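PDB 3JR7: EDD domain protein, DegV family from Ruminococcus gnavus, which is of unknown molecular function but probably binds a lipid such as a fatty acid. Local coordinates for residues Val242-Lys247 against Glu269-Lys274; Gly48-Asp53 against Lys79-Ser84; His132-Arg137 against Glu162-Val167; Glu31-Met36 against Phe277-Ser282. All coordinates share one frame; numbering follows the deposited sequence.

Contact 1 (Val242-Lys247 against Glu269-Lys274)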
loop_
_atom_site.group_PDB
_atom_site.type_symbol
_atom_site.label_atom_id
_atom_site.label_comp_id
_atom_site.label_asym_id
_atom_site.label_seq_id
_atom_site.Cartn_x
_atom_site.Cartn_y
_atom_site.Cartn_z
ATOM N N VAL A 242 -17.238 -6.460 -6.201
ATOM C CA VAL A 242 -18.105 -7.635 -6.274
ATOM C C VAL A 242 -17.865 -8.497 -5.073
ATOM O O VAL A 242 -16.748 -8.507 -4.497
ATOM C CB VAL A 242 -17.876 -8.458 -7.575
ATOM C CG1 VAL A 242 -18.309 -7.657 -8.834
ATOM C CG2 VAL A 242 -16.449 -8.893 -7.690
ATOM N N ASN A 243 -18.904 -9.204 -4.662
ATOM C CA ASN A 243 -18.815 -10.072 -3.501
ATOM C C ASN A 243 -18.233 -9.344 -2.263
ATOM O O ASN A 243 -17.395 -9.892 -1.551
ATOM C CB ASN A 243 -17.963 -11.320 -3.830
ATOM C CG ASN A 243 -18.486 -12.108 -5.078
ATOM O OD1 ASN A 243 -17.715 -12.424 -6.009
ATOM N ND2 ASN A 243 -19.779 -12.420 -5.084
ATOM N N ALA A 244 -18.723 -8.130 -1.994
ATOM C CA ALA A 244 -18.173 -7.247 -0.940
ATOM C C ALA A 244 -18.305 -7.860 0.448
ATOM O O ALA A 244 -17.512 -7.559 1.342
ATOM C CB ALA A 244 -18.841 -5.870 -0.983
ATOM N N GLY A 245 -19.300 -8.711 0.632
ATOM C CA GLY A 245 -19.496 -9.405 1.882
ATOM C C GLY A 245 -18.331 -10.320 2.233
ATOM O O GLY A 245 -18.124 -10.636 3.391
ATOM N N ASP A 246 -17.555 -10.735 1.242
ATOM C CA ASP A 246 -16.378 -11.567 1.488
ATOM C C ASP A 246 -15.133 -10.728 1.790
ATOM O O ASP A 246 -14.044 -11.301 2.013
ATOM C CB ASP A 246 -16.065 -12.441 0.260
ATOM C CG ASP A 246 -17.204 -13.383 -0.117
ATOM O OD1 ASP A 246 -17.953 -13.802 0.807
ATOM O OD2 ASP A 246 -17.350 -13.692 -1.341
ATOM N N LYS A 247 -15.254 -9.397 1.794
ATOM C CA LYS A 247 -14.061 -8.584 1.731
ATOM C C LYS A 247 -13.927 -7.608 2.888
ATOM O O LYS A 247 -14.914 -7.182 3.481
ATOM C CB LYS A 247 -14.003 -7.845 0.377
ATOM C CG LYS A 247 -14.148 -8.838 -0.747
ATOM C CD LYS A 247 -13.998 -8.274 -2.092
ATOM C CE LYS A 247 -13.895 -9.428 -3.112
ATOM N NZ LYS A 247 -13.898 -8.906 -4.505
ATOM N N GLU A 269 -23.028 3.199 2.997
ATOM C CA GLU A 269 -24.306 3.453 2.395
ATOM C C GLU A 269 -24.487 2.703 1.060
ATOM O O GLU A 269 -25.635 2.485 0.618
ATOM C CB GLU A 269 -24.493 4.952 2.122
ATOM C CG GLU A 269 -24.522 5.880 3.299
ATOM C CD GLU A 269 -24.712 7.340 2.874
ATOM O OE1 GLU A 269 -23.979 7.873 1.978
ATOM O OE2 GLU A 269 -25.619 7.958 3.448
ATOM N N ARG A 270 -23.382 2.393 0.395
ATOM C CA ARG A 270 -23.381 1.833 -0.937
ATOM C C ARG A 270 -23.225 0.306 -1.016
ATOM O O ARG A 270 -23.684 -0.268 -1.946
ATOM C CB ARG A 270 -22.347 2.534 -1.821
ATOM C CG ARG A 270 -22.596 4.004 -1.972
ATOM C CD ARG A 270 -21.427 4.786 -2.404
ATOM N NE ARG A 270 -21.892 6.041 -2.925
ATOM C CZ ARG A 270 -22.494 6.962 -2.203
ATOM N NH1 ARG A 270 -22.916 8.038 -2.776
ATOM N NH2 ARG A 270 -22.669 6.791 -0.915
ATOM N N PHE A 271 -22.574 -0.315 -0.046
ATOM C CA PHE A 271 -22.416 -1.783 -0.022
ATOM C C PHE A 271 -21.963 -2.269 1.344
ATOM O O PHE A 271 -21.361 -1.530 2.128
ATOM C CB PHE A 271 -21.431 -2.289 -1.094
ATOM C CG PHE A 271 -20.058 -1.628 -1.051
ATOM C CD1 PHE A 271 -19.023 -2.173 -0.280
ATOM C CD2 PHE A 271 -19.814 -0.492 -1.787
ATOM C CE1 PHE A 271 -17.749 -1.594 -0.252
ATOM C CE2 PHE A 271 -18.555 0.112 -1.783
ATOM C CZ PHE A 271 -17.525 -0.419 -0.991
ATOM N N ALA A 272 -22.216 -3.544 1.606
ATOM C CA ALA A 272 -21.886 -4.145 2.894
ATOM C C ALA A 272 -20.575 -4.925 2.752
ATOM O O ALA A 272 -20.423 -5.738 1.852
ATOM C CB ALA A 272 -23.061 -5.104 3.342
ATOM N N VAL A 273 -19.643 -4.724 3.660
ATOM C CA VAL A 273 -18.377 -5.457 3.640
ATOM C C VAL A 273 -18.288 -6.322 4.854
ATOM O O VAL A 273 -19.072 -6.158 5.746
ATOM C CB VAL A 273 -17.178 -4.505 3.681
ATOM C CG1 VAL A 273 -17.029 -3.808 2.358
ATOM C CG2 VAL A 273 -17.317 -3.546 4.860
ATOM N N LYS A 274 -17.306 -7.216 4.909
ATOM C CA LYS A 274 -17.163 -8.088 6.044
ATOM C C LYS A 274 -16.807 -7.244 7.231
ATOM O O LYS A 274 -17.344 -7.435 8.319
ATOM C CB LYS A 274 -16.059 -9.105 5.775
ATOM C CG LYS A 274 -15.883 -10.130 6.926
ATOM C CD LYS A 274 -14.478 -10.784 6.890
ATOM C CE LYS A 274 -14.339 -11.765 5.754
ATOM N NZ LYS A 274 -12.897 -11.864 5.290
HETATM O O HOH W 1 -12.336 -13.780 2.799
#
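K247 and K274 are joined through their backbones. K274 N donates to K247 O at 2.8 Å, with an N-H...O angle of 151°. Segment 242-247 turns through a short 3-10 piece at 244-246, while 269-274 runs on past it from the end of a helix. The nearest pair of CA atoms is G245 and V273, 4.5 Å apart. A second carbonyl also faces the passing chain: A244 O takes a CA-H...O contact from V273 CA at 3.2 Å. The same oxygen accepts from K247 N within the turn.

The side chains add a small apolar patch. A244 CB points toward the other segment and lies 3.8 Å from F271 CD1, approaching that ring obliquely. A244 CB also packs near V273 CG1, which sits in the plane of the F271 ring at its edge. The F271 ring continues inward onto V237, A238 and L249. K274 lays its CB 3.5 Å from G245 O. Its chain bends at chi3 (-73°), and a water then links K274 NZ to D246 O. K247 turns back on its own segment, where K247 NZ donates to V242 O at 2.9 Å.

This is surface packing between two connecting loops. One joins helix 226-240 to strand 248-253, and the other joins helix 257-270 to strand 275-280. They meet where these parallel neighbouring strands begin, as in a beta-alpha-beta crossover.

Contact 2 (Gly48-Asp53 against Lys79-Ser84)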
loop_
_atom_site.group_PDB
_atom_site.type_symbol
_atom_site.label_atom_id
_atom_site.label_comp_id
_atom_site.label_asym_id
_atom_site.label_seq_id
_atom_site.Cartn_x
_atom_site.Cartn_y
_atom_site.Cartn_z
ATOM N N GLY A 48 13.710 4.095 1.842
ATOM C CA GLY A 48 14.374 5.374 2.198
ATOM C C GLY A 48 13.584 6.585 1.749
ATOM O O GLY A 48 12.879 6.526 0.754
ATOM N N ILE A 49 13.706 7.699 2.484
ATOM C CA ILE A 49 13.089 8.964 2.080
ATOM C C ILE A 49 14.180 10.010 2.130
ATOM O O ILE A 49 14.923 10.050 3.079
ATOM C CB ILE A 49 11.938 9.390 3.007
ATOM C CG1 ILE A 49 10.761 8.428 2.904
ATOM C CG2 ILE A 49 11.457 10.865 2.705
ATOM C CD1 ILE A 49 9.944 8.376 4.201
ATOM N N GLN A 50 14.250 10.815 1.089
ATOM C CA GLN A 50 15.251 11.873 0.947
ATOM C C GLN A 50 14.587 13.225 0.641
ATOM O O GLN A 50 13.905 13.378 -0.371
ATOM C CB GLN A 50 16.227 11.483 -0.168
ATOM C CG GLN A 50 16.860 10.081 0.101
ATOM C CD GLN A 50 16.115 8.893 -0.567
ATOM O OE1 GLN A 50 15.568 9.027 -1.668
ATOM N NE2 GLN A 50 16.160 7.726 0.073
ATOM N N ILE A 51 14.772 14.188 1.541
ATOM C CA ILE A 51 14.221 15.543 1.393
ATOM C C ILE A 51 15.355 16.527 1.728
ATOM O O ILE A 51 15.850 16.545 2.846
ATOM C CB ILE A 51 13.049 15.822 2.335
ATOM C CG1 ILE A 51 11.910 14.843 2.075
ATOM C CG2 ILE A 51 12.525 17.276 2.111
ATOM C CD1 ILE A 51 10.981 14.677 3.234
ATOM N N GLU A 52 15.791 17.271 0.736
ATOM C CA GLU A 52 16.945 18.185 0.896
ATOM C C GLU A 52 18.155 17.387 1.380
ATOM O O GLU A 52 18.591 16.511 0.638
ATOM C CB GLU A 52 16.554 19.379 1.771
ATOM C CG GLU A 52 15.572 20.256 1.022
ATOM C CD GLU A 52 15.025 21.434 1.829
ATOM O OE1 GLU A 52 14.849 21.330 3.083
ATOM O OE2 GLU A 52 14.743 22.452 1.160
ATOM N N ASP A 53 18.680 17.630 2.582
ATOM C CA ASP A 53 19.898 16.898 3.052
ATOM C C ASP A 53 19.580 15.892 4.110
ATOM O O ASP A 53 20.494 15.323 4.758
ATOM C CB ASP A 53 20.919 17.877 3.633
ATOM C CG ASP A 53 21.466 18.807 2.592
ATOM O OD1 ASP A 53 22.128 18.315 1.633
ATOM O OD2 ASP A 53 21.202 20.030 2.734
ATOM N N LYS A 79 12.206 12.668 -2.458
ATOM C CA LYS A 79 12.624 11.524 -3.306
ATOM C C LYS A 79 12.604 10.324 -2.396
ATOM O O LYS A 79 12.696 10.475 -1.181
ATOM C CB LYS A 79 14.042 11.688 -3.867
ATOM C CG LYS A 79 14.243 12.844 -4.852
ATOM C CD LYS A 79 13.232 12.846 -6.026
ATOM C CE LYS A 79 12.805 14.284 -6.367
ATOM N NZ LYS A 79 11.949 14.423 -7.614
ATOM N N THR A 80 12.462 9.138 -2.977
ATOM C CA THR A 80 12.370 7.916 -2.176
ATOM C C THR A 80 13.242 6.820 -2.806
ATOM O O THR A 80 13.645 6.928 -3.978
ATOM C CB THR A 80 10.900 7.474 -2.006
ATOM O OG1 THR A 80 10.257 7.301 -3.277
ATOM C CG2 THR A 80 10.112 8.528 -1.167
ATOM N N SER A 81 13.552 5.779 -2.041
ATOM C CA SER A 81 14.311 4.663 -2.613
ATOM C C SER A 81 13.755 3.350 -2.107
ATOM O O SER A 81 13.400 3.247 -0.945
ATOM C CB SER A 81 15.821 4.754 -2.261
ATOM O OG SER A 81 16.016 4.978 -0.880
ATOM N N CYS A 82 13.737 2.337 -2.966
ATOM C CA CYS A 82 13.225 1.021 -2.558
ATOM C C CYS A 82 14.264 0.305 -1.663
ATOM O O CYS A 82 15.410 0.721 -1.580
ATOM C CB CYS A 82 12.876 0.210 -3.802
ATOM S SG CYS A 82 14.358 -0.222 -4.804
ATOM N N PRO A 83 13.868 -0.749 -0.945
ATOM C CA PRO A 83 14.871 -1.473 -0.155
ATOM C C PRO A 83 15.820 -2.201 -1.075
ATOM O O PRO A 83 15.451 -2.451 -2.225
ATOM C CB PRO A 83 14.032 -2.511 0.598
ATOM C CG PRO A 83 12.640 -2.023 0.507
ATOM C CD PRO A 83 12.542 -1.369 -0.819
ATOM N N SER A 84 17.016 -2.524 -0.587
ATOM C CA SER A 84 18.003 -3.208 -1.382
ATOM C C SER A 84 17.738 -4.709 -1.397
ATOM O O SER A 84 17.140 -5.253 -0.483
ATOM C CB SER A 84 19.391 -2.980 -0.797
ATOM O OG SER A 84 19.498 -3.695 0.401
#
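G48 and S81 form a hydrogen-bonded antiparallel pair. G48 N donates to S81 O at 2.9 Å, and S81 N returns a bond to G48 O at 3.0 Å. Q50 and K79 make the next such pair. Q50 N to K79 O and K79 N to Q50 O are both 2.8 Å and nearly straight. Between them lies the non-hydrogen-bonded pair of I49 and T80, where T80 CA makes a CA-H...O contact with G48 O at 3.3 Å.

The pairing adds the short strand 79-81 to strand 42-51 in the mixed sheet that also holds strands 22-27, 98-103 and 130-135. The N-to-C directions of the two short strand segments differ by 157°, so they run nearly antiparallel.

Apolar contact is slight and lies on the I49 and T80 face. These side chains lie side by side, with I49 CG1 4.1 Å from T80 CG2. Helix 283-289 covers both through I284 and V287.

Polar side chains divide between the two faces. T80 OG1 is hydrogen-bonded to Y288, and the T80 side chain is about 3 Å (nearest atoms) from a bound polyether, probably a crystallisation additive that may mark a pocket. T80, S81 and C82 all belong to its site. On the other face, Q50 folds back over the K79-S81 backbone by a bend at chi2 (93°). The amine of K79 bonds to N189.

Contact 3 (His132-Arg137 against Glu162-Val167)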
loop_
_atom_site.group_PDB
_atom_site.type_symbol
_atom_site.label_atom_id
_atom_site.label_comp_id
_atom_site.label_asym_id
_atom_site.label_seq_id
_atom_site.Cartn_x
_atom_site.Cartn_y
_atom_site.Cartn_z
ATOM N N HIS A 132 7.937 -16.529 -1.702
ATOM C CA HIS A 132 7.138 -15.980 -2.786
ATOM C C HIS A 132 6.974 -14.493 -2.616
ATOM O O HIS A 132 6.573 -14.016 -1.542
ATOM C CB HIS A 132 5.758 -16.649 -2.901
ATOM C CG HIS A 132 4.999 -16.180 -4.096
ATOM N ND1 HIS A 132 5.197 -16.716 -5.346
ATOM C CD2 HIS A 132 4.156 -15.128 -4.267
ATOM C CE1 HIS A 132 4.447 -16.062 -6.223
ATOM N NE2 HIS A 132 3.811 -15.092 -5.591
ATOM N N VAL A 133 7.272 -13.746 -3.683
ATOM C CA VAL A 133 7.115 -12.301 -3.704
ATOM C C VAL A 133 5.774 -11.933 -4.442
ATOM O O VAL A 133 5.610 -12.266 -5.631
ATOM C CB VAL A 133 8.291 -11.617 -4.401
ATOM C CG1 VAL A 133 8.098 -10.107 -4.371
ATOM C CG2 VAL A 133 9.623 -11.993 -3.715
ATOM N N PHE A 134 4.848 -11.277 -3.738
ATOM C CA PHE A 134 3.582 -10.814 -4.321
ATOM C C PHE A 134 3.767 -9.343 -4.772
ATOM O O PHE A 134 4.095 -8.461 -3.986
ATOM C CB PHE A 134 2.426 -10.887 -3.321
ATOM C CG PHE A 134 2.094 -12.254 -2.830
ATOM C CD1 PHE A 134 1.336 -13.120 -3.604
ATOM C CD2 PHE A 134 2.494 -12.660 -1.570
ATOM C CE1 PHE A 134 1.034 -14.407 -3.147
ATOM C CE2 PHE A 134 2.197 -13.913 -1.098
ATOM C CZ PHE A 134 1.470 -14.798 -1.877
ATOM N N ASN A 135 3.638 -9.094 -6.058
ATOM C CA ASN A 135 3.543 -7.744 -6.570
ATOM C C ASN A 135 2.117 -7.326 -6.248
ATOM O O ASN A 135 1.197 -7.823 -6.859
ATOM C CB ASN A 135 3.754 -7.788 -8.091
ATOM C CG ASN A 135 3.407 -6.499 -8.791
ATOM O OD1 ASN A 135 3.157 -5.477 -8.154
ATOM N ND2 ASN A 135 3.410 -6.535 -10.130
ATOM N N SER A 136 1.919 -6.382 -5.341
ATOM C CA SER A 136 0.571 -5.970 -4.965
ATOM C C SER A 136 -0.214 -5.321 -6.086
ATOM O O SER A 136 -1.370 -5.326 -5.991
ATOM C CB SER A 136 0.570 -4.970 -3.802
ATOM O OG SER A 136 1.124 -3.728 -4.172
ATOM N N ARG A 137 0.430 -4.759 -7.113
ATOM C CA ARG A 137 -0.201 -3.882 -8.099
ATOM C C ARG A 137 -0.948 -2.705 -7.441
ATOM O O ARG A 137 -1.962 -2.226 -7.955
ATOM C CB ARG A 137 -1.087 -4.702 -9.037
ATOM C CG ARG A 137 -0.223 -5.727 -9.909
ATOM C CD ARG A 137 -0.988 -6.998 -10.318
ATOM N NE ARG A 137 -0.073 -7.952 -10.953
ATOM C CZ ARG A 137 0.609 -8.967 -10.352
ATOM N NH1 ARG A 137 0.485 -9.305 -9.047
ATOM N NH2 ARG A 137 1.438 -9.722 -11.114
ATOM N N GLU A 162 -1.010 -23.270 -2.166
ATOM C CA GLU A 162 -2.403 -22.831 -2.049
ATOM C C GLU A 162 -2.535 -21.377 -1.562
ATOM O O GLU A 162 -3.357 -20.604 -2.079
ATOM C CB GLU A 162 -3.249 -23.752 -1.169
ATOM C CG GLU A 162 -3.638 -25.083 -1.849
ATOM C CD GLU A 162 -4.087 -26.174 -0.878
ATOM O OE1 GLU A 162 -3.896 -25.995 0.338
ATOM O OE2 GLU A 162 -4.612 -27.234 -1.338
ATOM N N VAL A 163 -1.716 -21.004 -0.598
ATOM C CA VAL A 163 -1.699 -19.625 -0.136
ATOM C C VAL A 163 -1.295 -18.724 -1.318
ATOM O O VAL A 163 -1.935 -17.691 -1.569
ATOM C CB VAL A 163 -0.730 -19.411 1.045
ATOM C CG1 VAL A 163 -0.623 -17.879 1.408
ATOM C CG2 VAL A 163 -1.101 -20.279 2.290
ATOM N N VAL A 164 -0.250 -19.092 -2.044
ATOM C CA VAL A 164 0.200 -18.284 -3.220
ATOM C C VAL A 164 -0.945 -18.110 -4.234
ATOM O O VAL A 164 -1.267 -16.966 -4.669
ATOM C CB VAL A 164 1.460 -18.896 -3.889
ATOM C CG1 VAL A 164 1.758 -18.241 -5.222
ATOM C CG2 VAL A 164 2.695 -18.758 -2.941
ATOM N N GLU A 165 -1.593 -19.227 -4.607
ATOM C CA GLU A 165 -2.715 -19.127 -5.531
ATOM C C GLU A 165 -3.847 -18.254 -4.988
ATOM O O GLU A 165 -4.379 -17.406 -5.734
ATOM C CB GLU A 165 -3.227 -20.514 -5.933
ATOM C CG GLU A 165 -4.463 -20.483 -6.856
ATOM C CD GLU A 165 -4.913 -21.872 -7.352
ATOM O OE1 GLU A 165 -4.663 -22.848 -6.639
ATOM O OE2 GLU A 165 -5.567 -21.971 -8.410
ATOM N N SER A 166 -4.257 -18.460 -3.730
ATOM C CA SER A 166 -5.401 -17.713 -3.167
ATOM C C SER A 166 -5.109 -16.227 -3.078
ATOM O O SER A 166 -5.990 -15.388 -3.334
ATOM C CB SER A 166 -5.833 -18.209 -1.781
ATOM O OG SER A 166 -6.151 -19.581 -1.873
ATOM N N VAL A 167 -3.869 -15.898 -2.730
ATOM C CA VAL A 167 -3.490 -14.510 -2.579
ATOM C C VAL A 167 -3.334 -13.823 -3.927
ATOM O O VAL A 167 -3.738 -12.685 -4.069
ATOM C CB VAL A 167 -2.225 -14.370 -1.728
ATOM C CG1 VAL A 167 -1.714 -12.931 -1.766
ATOM C CG2 VAL A 167 -2.528 -14.853 -0.261
#
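H132 and V164 meet ring to methyl. V164 CG1 sits over the centre of one imidazole face, 3.7 Å from the ring centroid and 12° off the normal, a CH-pi contact. V164 CG2 reaches the root of the same ring, 3.6 Å from H132 CG. F134 and V167 make a second CH-pi contact, their side chains crossing at about a right angle. V167 CG1 lies over one face of the phenyl ring but toward the rim, closest to F134 CE1 at 3.4 Å. V164 O comes to the edge of that ring, near its plane, 3.8 Å from F134 CE1.

The two rings also touch. H132 CD2 stands 3.3 Å above the centre of the F134 face opposite V167, so the phenyl ring is held between imidazole and valine. H132 CG is anti to the backbone N (chi1 -174°), which carries it toward the helix. H132 NE2 bonds to E168, one residue beyond the segment, and this fixes the turn of the imidazole. An alanine in place of H132 would probably leave V164 CG1 without its ring, uncover one face of F134 and cost E168 a hydrogen-bonding partner.

Farther out, N135 OD1 accepts from R137 N at 3.0 Å, an Asx turn, and also bonds to A106 N. R137 is one of the residues around the bound polyether.

Strand 132-135 and helix 162-167 run almost parallel, their axes 10.3 Å apart. Strand 98-103 pairs beside the strand, and Y100 touches both F134 and V163. Helix 141-155 packs on V167, while helix 111-126 covers V133.

Contact 4 (Glu31-Met36 against Phe277-Ser282)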
loop_
_atom_site.group_PDB
_atom_site.type_symbol
_atom_site.label_atom_id
_atom_site.label_comp_id
_atom_site.label_asym_id
_atom_site.label_seq_id
_atom_site.Cartn_x
_atom_site.Cartn_y
_atom_site.Cartn_z
ATOM N N GLU A 31 0.916 -0.236 5.416
ATOM C CA GLU A 31 0.712 0.071 6.835
ATOM C C GLU A 31 0.396 -1.183 7.636
ATOM O O GLU A 31 -0.196 -2.074 7.105
ATOM C CB GLU A 31 -0.450 1.082 7.029
ATOM C CG GLU A 31 -0.233 2.488 6.525
ATOM C CD GLU A 31 -0.262 2.631 5.018
ATOM O OE1 GLU A 31 -0.820 1.735 4.314
ATOM O OE2 GLU A 31 0.259 3.665 4.545
ATOM N N PHE A 32 0.802 -1.259 8.910
ATOM C CA PHE A 32 0.319 -2.311 9.839
ATOM C C PHE A 32 -0.683 -1.738 10.808
ATOM O O PHE A 32 -0.449 -0.668 11.351
ATOM C CB PHE A 32 1.441 -2.927 10.696
ATOM C CG PHE A 32 2.432 -3.781 9.927
ATOM C CD1 PHE A 32 2.225 -4.135 8.591
ATOM C CD2 PHE A 32 3.582 -4.222 10.560
ATOM C CE1 PHE A 32 3.166 -4.901 7.915
ATOM C CE2 PHE A 32 4.488 -4.986 9.918
ATOM C CZ PHE A 32 4.293 -5.328 8.562
ATOM N N THR A 33 -1.767 -2.459 11.056
ATOM C CA THR A 33 -2.672 -2.124 12.132
ATOM C C THR A 33 -2.029 -2.495 13.472
ATOM O O THR A 33 -1.049 -3.235 13.503
ATOM C CB THR A 33 -3.988 -2.887 12.023
ATOM O OG1 THR A 33 -3.729 -4.303 12.028
ATOM C CG2 THR A 33 -4.733 -2.486 10.774
ATOM N N PRO A 34 -2.586 -1.981 14.593
ATOM C CA PRO A 34 -2.073 -2.364 15.925
ATOM C C PRO A 34 -2.017 -3.875 16.101
ATOM O O PRO A 34 -1.039 -4.430 16.591
ATOM C CB PRO A 34 -3.116 -1.773 16.890
ATOM C CG PRO A 34 -3.698 -0.593 16.158
ATOM C CD PRO A 34 -3.677 -0.987 14.674
ATOM N N GLU A 35 -3.057 -4.537 15.651
ATOM C CA GLU A 35 -3.182 -5.954 15.845
ATOM C C GLU A 35 -2.096 -6.693 15.043
ATOM O O GLU A 35 -1.565 -7.710 15.496
ATOM C CB GLU A 35 -4.593 -6.408 15.473
ATOM C CG GLU A 35 -5.698 -5.483 16.039
ATOM C CD GLU A 35 -6.059 -4.332 15.075
ATOM O OE1 GLU A 35 -6.671 -4.616 14.032
ATOM O OE2 GLU A 35 -5.726 -3.157 15.337
HETATM N N MSE A 36 -1.730 -6.139 13.881
HETATM C CA MSE A 36 -0.694 -6.737 13.071
HETATM C C MSE A 36 0.665 -6.497 13.719
HETATM O O MSE A 36 1.517 -7.371 13.705
HETATM C CB MSE A 36 -0.722 -6.187 11.650
HETATM C CG MSE A 36 -1.985 -6.607 10.895
HETATM SE SE MSE A 36 -2.098 -5.598 9.241
HETATM C CE MSE A 36 -3.912 -4.862 9.324
ATOM N N PHE A 277 -11.414 -1.037 8.218
ATOM C CA PHE A 277 -10.615 -0.344 9.134
ATOM C C PHE A 277 -9.949 0.836 8.499
ATOM O O PHE A 277 -9.829 0.912 7.267
ATOM C CB PHE A 277 -9.581 -1.299 9.727
ATOM C CG PHE A 277 -8.592 -1.819 8.738
ATOM C CD1 PHE A 277 -7.435 -1.101 8.451
ATOM C CD2 PHE A 277 -8.800 -3.036 8.114
ATOM C CE1 PHE A 277 -6.508 -1.581 7.538
ATOM C CE2 PHE A 277 -7.826 -3.550 7.199
ATOM C CZ PHE A 277 -6.712 -2.806 6.916
ATOM N N ILE A 278 -9.493 1.749 9.371
ATOM C CA ILE A 278 -8.825 2.984 8.995
ATOM C C ILE A 278 -7.446 3.030 9.620
ATOM O O ILE A 278 -7.288 2.667 10.802
ATOM C CB ILE A 278 -9.645 4.218 9.496
ATOM C CG1 ILE A 278 -11.024 4.289 8.808
ATOM C CG2 ILE A 278 -8.893 5.481 9.268
ATOM C CD1 ILE A 278 -11.955 5.402 9.375
ATOM N N VAL A 279 -6.453 3.467 8.865
ATOM C CA VAL A 279 -5.077 3.624 9.365
ATOM C C VAL A 279 -4.466 4.918 8.919
ATOM O O VAL A 279 -4.855 5.480 7.882
ATOM C CB VAL A 279 -4.107 2.526 8.881
ATOM C CG1 VAL A 279 -4.410 1.295 9.550
ATOM C CG2 VAL A 279 -4.128 2.389 7.306
ATOM N N ASP A 280 -3.478 5.364 9.693
ATOM C CA ASP A 280 -2.639 6.485 9.333
ATOM C C ASP A 280 -1.665 6.033 8.291
ATOM O O ASP A 280 -1.144 4.919 8.364
ATOM C CB ASP A 280 -1.859 7.025 10.531
ATOM C CG ASP A 280 -2.780 7.651 11.572
ATOM O OD1 ASP A 280 -3.264 8.749 11.316
ATOM O OD2 ASP A 280 -3.075 6.993 12.576
ATOM N N THR A 281 -1.405 6.901 7.336
ATOM C CA THR A 281 -0.461 6.573 6.273
ATOM C C THR A 281 0.986 6.347 6.794
ATOM O O THR A 281 1.474 7.044 7.694
ATOM C CB THR A 281 -0.408 7.655 5.217
ATOM O OG1 THR A 281 -0.335 8.933 5.845
ATOM C CG2 THR A 281 -1.623 7.607 4.297
ATOM N N SER A 282 1.665 5.380 6.196
ATOM C CA SER A 282 3.096 5.107 6.461
ATOM C C SER A 282 3.950 6.268 5.937
ATOM O O SER A 282 3.441 7.179 5.298
ATOM C CB SER A 282 3.511 3.851 5.702
ATOM O OG SER A 282 3.519 4.143 4.275
#
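E31 OE2 is gripped by S282 N and by the hydroxyl of S285. The bond from S282 N is 2.8 Å long and nearly straight at 172°, and it uses the anti lone pair of the carboxylate oxygen. The other oxygen, E31 OE1, bonds to S140. The glutamate chain bends at chi2 (73°), and E31 CG packs 3.2 Å from D280 O.

S282 is the N-cap of helix 283-289, its side chain bonding to S285 N and to C29 O. The buried carboxylate therefore meets the start of a helix, whose positive end would probably favour its charge. An alanine in place of E31 would probably leave S282 N and the hydroxyls of S285 and S140 without their carboxylate partner.

The apolar part lies along strand 277-280. V279 CG2 touches E31 CB at 3.9 Å, and V279 CG1 is 4.0 Å from T33 CG2. T33 CG2 also stands over one face of the F277 ring, 4.2 Å from its centroid, a CH-pi contact, though the T33 side chain is less surely placed. T33 is the N-cap of helix 34-39. V141 of helix 141-155 touches both E31 and V279.

How the contacts relate
Contact 4 spans most of the chain, bringing residues 31-36 to 277-282. Contacts 2, 3 and 1 follow one another in that order within this span. Contacts 2 and 3 both reach the sheet that holds strands 42-51 and 130-135, with centres 27 Å apart. Contact 1 lies in the loops that lead into strands 248-253 and 275-280 of the other sheet. Its centre is 37 Å from that of contact 2, across the centre of the chain. Contact 4 ties the two parts together: strand 275-280 follows directly from contact 1, and helix 34-39 leads into strand 42-51 of contact 2. Contacts 2 and 3 each contribute residues to the polyether pocket.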